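PDB 4LUN: nonsense-mediated mRNA decay protein 2 from Saccharomyces cerevisiae, which takes part in nonsense-mediated decay of mRNAs with premature stop codons and is represented here by its N-terminal MIF4G domain. Local coordinates for residues F147-D160 and L172-I186. Numbering follows the deposited sequence.
Sequences FTELYLVGVFRTLD and LQKKTGRKDPLLFSI
Phe147 reaches from helix 130-152 into the start of helix 182-190, where Leu182, Leu183 and Ile186 receive its ring. From CB, a first torsion of 173° sets CG opposite the backbone N and sends the ring across. CD2 and CE2 both touch the Leu183 CD2 methyl, 3.5 Å from CE2, with Leu183 CG in the ring plane at the edge. CZ, at the tip, meets Leu182 CD2 at 3.7 Å. Over one face lies Ile186 CD1, a CH-pi contact 3.6 Å from the Phe147 ring centroid and 18° off its normal. With alanine at this position, Ile186 CD1 would probably lose its aromatic face and a gap would open beside Leu182 and Leu183. One turn after Phe147, the Tyr151 ring has Leu183 CD1 over one face, 4.2 Å from its centroid; the Tyr151 hydroxyl is hydrogen-bonded to Tyr227 N. Water 1 donates to Arg157 O and accepts from Leu182 N (2.9 Å), satisfying an amide in the helix's first turn. Farther out, Leu159 CD1 packs on Lys175 CD at 3.6 Å, while the extended Lys179 chain carries NZ to Asp160 OD1, a 2.9 Å salt bridge in which NZ approaches OD1 nearly along its C-O bond. The axes of helical segments 147-152 and 182-186 run antiparallel (168°), with a closest approach of 11.7 Å, within the HEAT-repeat MIF4G domain; helix 106-116 also packs on Phe147, and helix 231-271 touches Tyr151 and Phe184.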
loop_
_atom_site.group_PDB
_atom_site.type_symbol
_atom_site.label_atom_id
_atom_site.label_comp_id
_atom_site.label_asym_id
_atom_site.label_seq_id
_atom_site.Cartn_x
_atom_site.Cartn_y
_atom_site.Cartn_z
ATOM N N PHE A 147 1.930 -3.882 3.806
ATOM C CA PHE A 147 0.688 -4.587 4.083
ATOM C C PHE A 147 0.542 -5.781 3.162
ATOM O O PHE A 147 0.202 -6.879 3.605
ATOM C CB PHE A 147 -0.535 -3.698 3.907
ATOM C CG PHE A 147 -1.820 -4.460 4.026
ATOM C CD1 PHE A 147 -2.417 -4.625 5.263
ATOM C CD2 PHE A 147 -2.412 -5.033 2.910
ATOM C CE1 PHE A 147 -3.590 -5.361 5.393
ATOM C CE2 PHE A 147 -3.584 -5.768 3.034
ATOM C CZ PHE A 147 -4.171 -5.921 4.285
ATOM N N THR A 148 0.786 -5.549 1.876
ATOM C CA THR A 148 0.550 -6.571 0.867
ATOM C C THR A 148 1.521 -7.740 1.018
ATOM O O THR A 148 1.129 -8.906 0.844
ATOM C CB THR A 148 0.584 -5.972 -0.547
ATOM O OG1 THR A 148 -0.378 -4.916 -0.610
ATOM C CG2 THR A 148 0.178 -7.020 -1.574
ATOM N N GLU A 149 2.764 -7.441 1.378
ATOM C CA GLU A 149 3.751 -8.497 1.570
ATOM C C GLU A 149 3.336 -9.378 2.747
ATOM O O GLU A 149 3.517 -10.610 2.716
ATOM C CB GLU A 149 5.152 -7.926 1.814
ATOM C CG GLU A 149 5.727 -7.056 0.698
ATOM C CD GLU A 149 6.144 -7.826 -0.549
ATOM O OE1 GLU A 149 5.906 -9.055 -0.632
ATOM O OE2 GLU A 149 6.713 -7.184 -1.459
ATOM N N LEU A 150 2.760 -8.760 3.779
ATOM C CA LEU A 150 2.290 -9.519 4.945
ATOM C C LEU A 150 0.972 -10.242 4.683
ATOM O O LEU A 150 0.643 -11.236 5.350
ATOM C CB LEU A 150 2.150 -8.613 6.178
ATOM C CG LEU A 150 3.483 -8.141 6.737
ATOM C CD1 LEU A 150 3.255 -6.992 7.722
ATOM C CD2 LEU A 150 4.189 -9.311 7.423
ATOM N N TYR A 151 0.209 -9.727 3.732
ATOM C CA TYR A 151 -0.981 -10.415 3.272
ATOM C C TYR A 151 -0.554 -11.686 2.553
ATOM O O TYR A 151 -1.124 -12.758 2.777
ATOM C CB TYR A 151 -1.805 -9.509 2.336
ATOM C CG TYR A 151 -2.873 -10.291 1.600
ATOM C CD1 TYR A 151 -4.118 -10.497 2.167
ATOM C CD2 TYR A 151 -2.621 -10.845 0.348
ATOM C CE1 TYR A 151 -5.080 -11.239 1.508
ATOM C CE2 TYR A 151 -3.570 -11.586 -0.312
ATOM C CZ TYR A 151 -4.799 -11.780 0.264
ATOM O OH TYR A 151 -5.754 -12.507 -0.414
ATOM N N LEU A 152 0.449 -11.574 1.687
ATOM C CA LEU A 152 0.829 -12.710 0.850
ATOM C C LEU A 152 1.447 -13.858 1.656
ATOM O O LEU A 152 1.460 -15.008 1.203
ATOM C CB LEU A 152 1.771 -12.274 -0.266
ATOM C CG LEU A 152 1.118 -11.419 -1.359
ATOM C CD1 LEU A 152 2.192 -10.796 -2.233
ATOM C CD2 LEU A 152 0.148 -12.258 -2.198
ATOM N N VAL A 153 1.960 -13.553 2.837
ATOM C CA VAL A 153 2.456 -14.622 3.713
ATOM C C VAL A 153 1.445 -15.042 4.777
ATOM O O VAL A 153 1.773 -15.792 5.685
ATOM C CB VAL A 153 3.849 -14.307 4.342
ATOM C CG1 VAL A 153 4.892 -14.143 3.243
ATOM C CG2 VAL A 153 3.786 -13.075 5.238
ATOM N N GLY A 154 0.206 -14.583 4.654
ATOM C CA GLY A 154 -0.850 -15.083 5.515
ATOM C C GLY A 154 -0.899 -14.506 6.918
ATOM O O GLY A 154 -1.554 -15.058 7.803
ATOM N N VAL A 155 -0.228 -13.381 7.129
ATOM C CA VAL A 155 -0.297 -12.718 8.428
ATOM C C VAL A 155 -1.526 -11.814 8.499
ATOM O O VAL A 155 -2.359 -11.938 9.407
ATOM C CB VAL A 155 0.980 -11.904 8.696
ATOM C CG1 VAL A 155 0.836 -11.100 9.987
ATOM C CG2 VAL A 155 2.176 -12.838 8.786
ATOM N N PHE A 156 -1.626 -10.906 7.533
ATOM C CA PHE A 156 -2.738 -9.964 7.423
ATOM C C PHE A 156 -3.722 -10.462 6.374
ATOM O O PHE A 156 -3.490 -10.263 5.186
ATOM C CB PHE A 156 -2.224 -8.615 6.929
ATOM C CG PHE A 156 -1.476 -7.804 7.953
ATOM C CD1 PHE A 156 -1.470 -8.143 9.296
ATOM C CD2 PHE A 156 -0.798 -6.659 7.552
ATOM C CE1 PHE A 156 -0.785 -7.367 10.220
ATOM C CE2 PHE A 156 -0.111 -5.875 8.469
ATOM C CZ PHE A 156 -0.107 -6.228 9.810
ATOM N N ARG A 157 -4.830 -11.063 6.786
ATOM C CA ARG A 157 -5.702 -11.739 5.831
ATOM C C ARG A 157 -7.049 -11.086 5.596
ATOM O O ARG A 157 -7.473 -10.935 4.452
ATOM C CB ARG A 157 -5.953 -13.182 6.283
ATOM C CG ARG A 157 -4.694 -13.894 6.752
ATOM C CD ARG A 157 -4.988 -15.360 7.080
ATOM N NE ARG A 157 -5.860 -15.518 8.243
ATOM C CZ ARG A 157 -6.312 -16.695 8.667
ATOM N NH1 ARG A 157 -5.971 -17.806 8.027
ATOM N NH2 ARG A 157 -7.107 -16.767 9.725
ATOM N N THR A 158 -7.744 -10.751 6.678
ATOM C CA THR A 158 -9.139 -10.343 6.563
ATOM C C THR A 158 -9.570 -9.591 7.813
ATOM O O THR A 158 -8.980 -9.757 8.875
ATOM C CB THR A 158 -10.051 -11.585 6.357
ATOM O OG1 THR A 158 -11.428 -11.193 6.402
ATOM C CG2 THR A 158 -9.801 -12.618 7.453
ATOM N N LEU A 159 -10.597 -8.755 7.690
ATOM C CA LEU A 159 -11.136 -8.088 8.864
ATOM C C LEU A 159 -11.725 -9.107 9.823
ATOM O O LEU A 159 -11.888 -8.826 11.004
ATOM C CB LEU A 159 -12.208 -7.071 8.474
ATOM C CG LEU A 159 -11.733 -5.851 7.684
ATOM C CD1 LEU A 159 -12.912 -5.029 7.207
ATOM C CD2 LEU A 159 -10.792 -4.983 8.521
ATOM N N ASP A 160 -12.040 -10.292 9.317
ATOM C CA ASP A 160 -12.636 -11.328 10.158
ATOM C C ASP A 160 -11.690 -11.850 11.252
ATOM O O ASP A 160 -12.128 -12.511 12.191
ATOM C CB ASP A 160 -13.147 -12.495 9.303
ATOM C CG ASP A 160 -14.454 -12.180 8.597
ATOM O OD1 ASP A 160 -15.097 -11.169 8.951
ATOM O OD2 ASP A 160 -14.846 -12.955 7.693
ATOM N N LEU A 172 -13.506 1.167 7.291
ATOM C CA LEU A 172 -13.686 -0.281 7.194
ATOM C C LEU A 172 -14.782 -0.771 8.133
ATOM O O LEU A 172 -14.987 -1.974 8.262
ATOM C CB LEU A 172 -12.382 -1.001 7.540
ATOM C CG LEU A 172 -11.230 -0.770 6.562
ATOM C CD1 LEU A 172 -9.936 -1.275 7.150
ATOM C CD2 LEU A 172 -11.524 -1.489 5.251
ATOM N N GLN A 173 -15.468 0.154 8.799
ATOM C CA GLN A 173 -16.452 -0.229 9.818
ATOM C C GLN A 173 -17.832 -0.488 9.236
ATOM O O GLN A 173 -18.133 -0.076 8.112
ATOM C CB GLN A 173 -16.561 0.850 10.898
ATOM C CG GLN A 173 -15.381 0.904 11.865
ATOM C CD GLN A 173 -15.512 2.026 12.876
ATOM O OE1 GLN A 173 -16.559 2.669 12.975
ATOM N NE2 GLN A 173 -14.443 2.275 13.627
ATOM N N LYS A 174 -18.660 -1.178 10.024
ATOM C CA LYS A 174 -20.080 -1.381 9.717
ATOM C C LYS A 174 -20.332 -2.307 8.522
ATOM O O LYS A 174 -21.425 -2.299 7.943
ATOM C CB LYS A 174 -20.797 -0.038 9.513
ATOM C CG LYS A 174 -20.729 0.911 10.711
ATOM C CD LYS A 174 -21.338 0.277 11.956
ATOM C CE LYS A 174 -21.601 1.314 13.043
ATOM N NZ LYS A 174 -20.356 1.986 13.520
ATOM N N LYS A 175 -19.338 -3.113 8.159
ATOM C CA LYS A 175 -19.526 -4.068 7.075
ATOM C C LYS A 175 -20.474 -5.188 7.498
ATOM O O LYS A 175 -20.305 -5.783 8.564
ATOM C CB LYS A 175 -18.186 -4.650 6.623
ATOM C CG LYS A 175 -17.215 -3.604 6.090
ATOM C CD LYS A 175 -15.982 -4.248 5.465
ATOM C CE LYS A 175 -15.152 -3.215 4.716
ATOM N NZ LYS A 175 -15.945 -2.575 3.624
ATOM N N THR A 176 -21.476 -5.455 6.661
ATOM C CA THR A 176 -22.375 -6.591 6.860
ATOM C C THR A 176 -22.460 -7.423 5.584
ATOM O O THR A 176 -22.169 -6.933 4.489
ATOM C CB THR A 176 -23.806 -6.140 7.204
ATOM O OG1 THR A 176 -24.335 -5.376 6.111
ATOM C CG2 THR A 176 -23.822 -5.307 8.461
ATOM N N GLY A 177 -22.887 -8.674 5.725
ATOM C CA GLY A 177 -23.037 -9.566 4.590
ATOM C C GLY A 177 -21.715 -9.912 3.928
ATOM O O GLY A 177 -20.703 -10.112 4.599
ATOM N N ARG A 178 -21.736 -9.980 2.602
ATOM C CA ARG A 178 -20.550 -10.285 1.811
ATOM C C ARG A 178 -19.504 -9.188 1.965
ATOM O O ARG A 178 -19.739 -8.040 1.588
ATOM C CB ARG A 178 -20.932 -10.399 0.336
ATOM C CG ARG A 178 -22.430 -10.504 0.100
ATOM C CD ARG A 178 -22.825 -9.905 -1.247
ATOM N NE ARG A 178 -24.240 -10.120 -1.550
ATOM C CZ ARG A 178 -24.788 -9.930 -2.746
ATOM N NH1 ARG A 178 -24.045 -9.517 -3.766
ATOM N NH2 ARG A 178 -26.084 -10.157 -2.925
ATOM N N LYS A 179 -18.352 -9.533 2.526
ATOM C CA LYS A 179 -17.264 -8.568 2.607
ATOM C C LYS A 179 -16.375 -8.675 1.382
ATOM O O LYS A 179 -16.113 -9.772 0.880
ATOM C CB LYS A 179 -16.413 -8.787 3.855
ATOM C CG LYS A 179 -16.956 -8.150 5.115
ATOM C CD LYS A 179 -15.959 -8.308 6.249
ATOM C CE LYS A 179 -16.511 -7.763 7.553
ATOM N NZ LYS A 179 -15.793 -8.333 8.729
ATOM N N ASP A 180 -15.907 -7.531 0.912
ATOM C CA ASP A 180 -14.899 -7.499 -0.127
ATOM C C ASP A 180 -13.559 -7.998 0.428
ATOM O O ASP A 180 -13.333 -7.979 1.635
ATOM C CB ASP A 180 -14.753 -6.068 -0.638
ATOM C CG ASP A 180 -16.020 -5.551 -1.312
ATOM O OD1 ASP A 180 -16.588 -6.283 -2.148
ATOM O OD2 ASP A 180 -16.443 -4.411 -1.011
ATOM N N PRO A 181 -12.667 -8.465 -0.456
ATOM C CA PRO A 181 -11.302 -8.767 -0.010
ATOM C C PRO A 181 -10.685 -7.517 0.598
ATOM O O PRO A 181 -10.995 -6.414 0.133
ATOM C CB PRO A 181 -10.579 -9.105 -1.324
ATOM C CG PRO A 181 -11.657 -9.599 -2.227
ATOM C CD PRO A 181 -12.859 -8.733 -1.891
ATOM N N LEU A 182 -9.833 -7.684 1.603
ATOM C CA LEU A 182 -9.294 -6.551 2.360
ATOM C C LEU A 182 -8.473 -5.599 1.498
ATOM O O LEU A 182 -8.586 -4.372 1.640
ATOM C CB LEU A 182 -8.478 -7.047 3.553
ATOM C CG LEU A 182 -7.945 -5.996 4.535
ATOM C CD1 LEU A 182 -9.020 -4.972 4.900
ATOM C CD2 LEU A 182 -7.408 -6.671 5.804
ATOM N N LEU A 183 -7.661 -6.146 0.593
ATOM C CA LEU A 183 -6.918 -5.294 -0.334
ATOM C C LEU A 183 -7.830 -4.449 -1.206
ATOM O O LEU A 183 -7.494 -3.318 -1.515
ATOM C CB LEU A 183 -5.976 -6.106 -1.228
ATOM C CG LEU A 183 -4.657 -6.532 -0.598
ATOM C CD1 LEU A 183 -3.993 -7.606 -1.457
ATOM C CD2 LEU A 183 -3.742 -5.302 -0.450
ATOM N N PHE A 184 -8.960 -5.003 -1.637
ATOM C CA PHE A 184 -9.919 -4.252 -2.432
ATOM C C PHE A 184 -10.433 -3.055 -1.610
ATOM O O PHE A 184 -10.508 -1.926 -2.113
ATOM C CB PHE A 184 -11.081 -5.177 -2.879
ATOM C CG PHE A 184 -12.213 -4.457 -3.576
ATOM C CD1 PHE A 184 -12.273 -4.393 -4.963
ATOM C CD2 PHE A 184 -13.238 -3.871 -2.837
ATOM C CE1 PHE A 184 -13.329 -3.754 -5.598
ATOM C CE2 PHE A 184 -14.282 -3.219 -3.469
ATOM C CZ PHE A 184 -14.328 -3.161 -4.846
ATOM N N SER A 185 -10.755 -3.316 -0.345
ATOM C CA SER A 185 -11.282 -2.280 0.545
ATOM C C SER A 185 -10.274 -1.163 0.744
ATOM O O SER A 185 -10.613 0.027 0.655
ATOM C CB SER A 185 -11.710 -2.863 1.893
ATOM O OG SER A 185 -12.804 -3.752 1.726
ATOM N N ILE A 186 -9.031 -1.550 0.990
ATOM C CA ILE A 186 -7.948 -0.570 1.154
ATOM C C ILE A 186 -7.738 0.267 -0.116
ATOM O O ILE A 186 -7.631 1.506 -0.069
ATOM C CB ILE A 186 -6.653 -1.307 1.528
ATOM C CG1 ILE A 186 -6.777 -1.879 2.937
ATOM C CG2 ILE A 186 -5.422 -0.372 1.464
ATOM C CD1 ILE A 186 -5.700 -2.910 3.262
HETATM O O HOH W 1 -9.490 -10.439 2.599
HETATM O O HOH W 2 -11.918 -10.493 3.493
#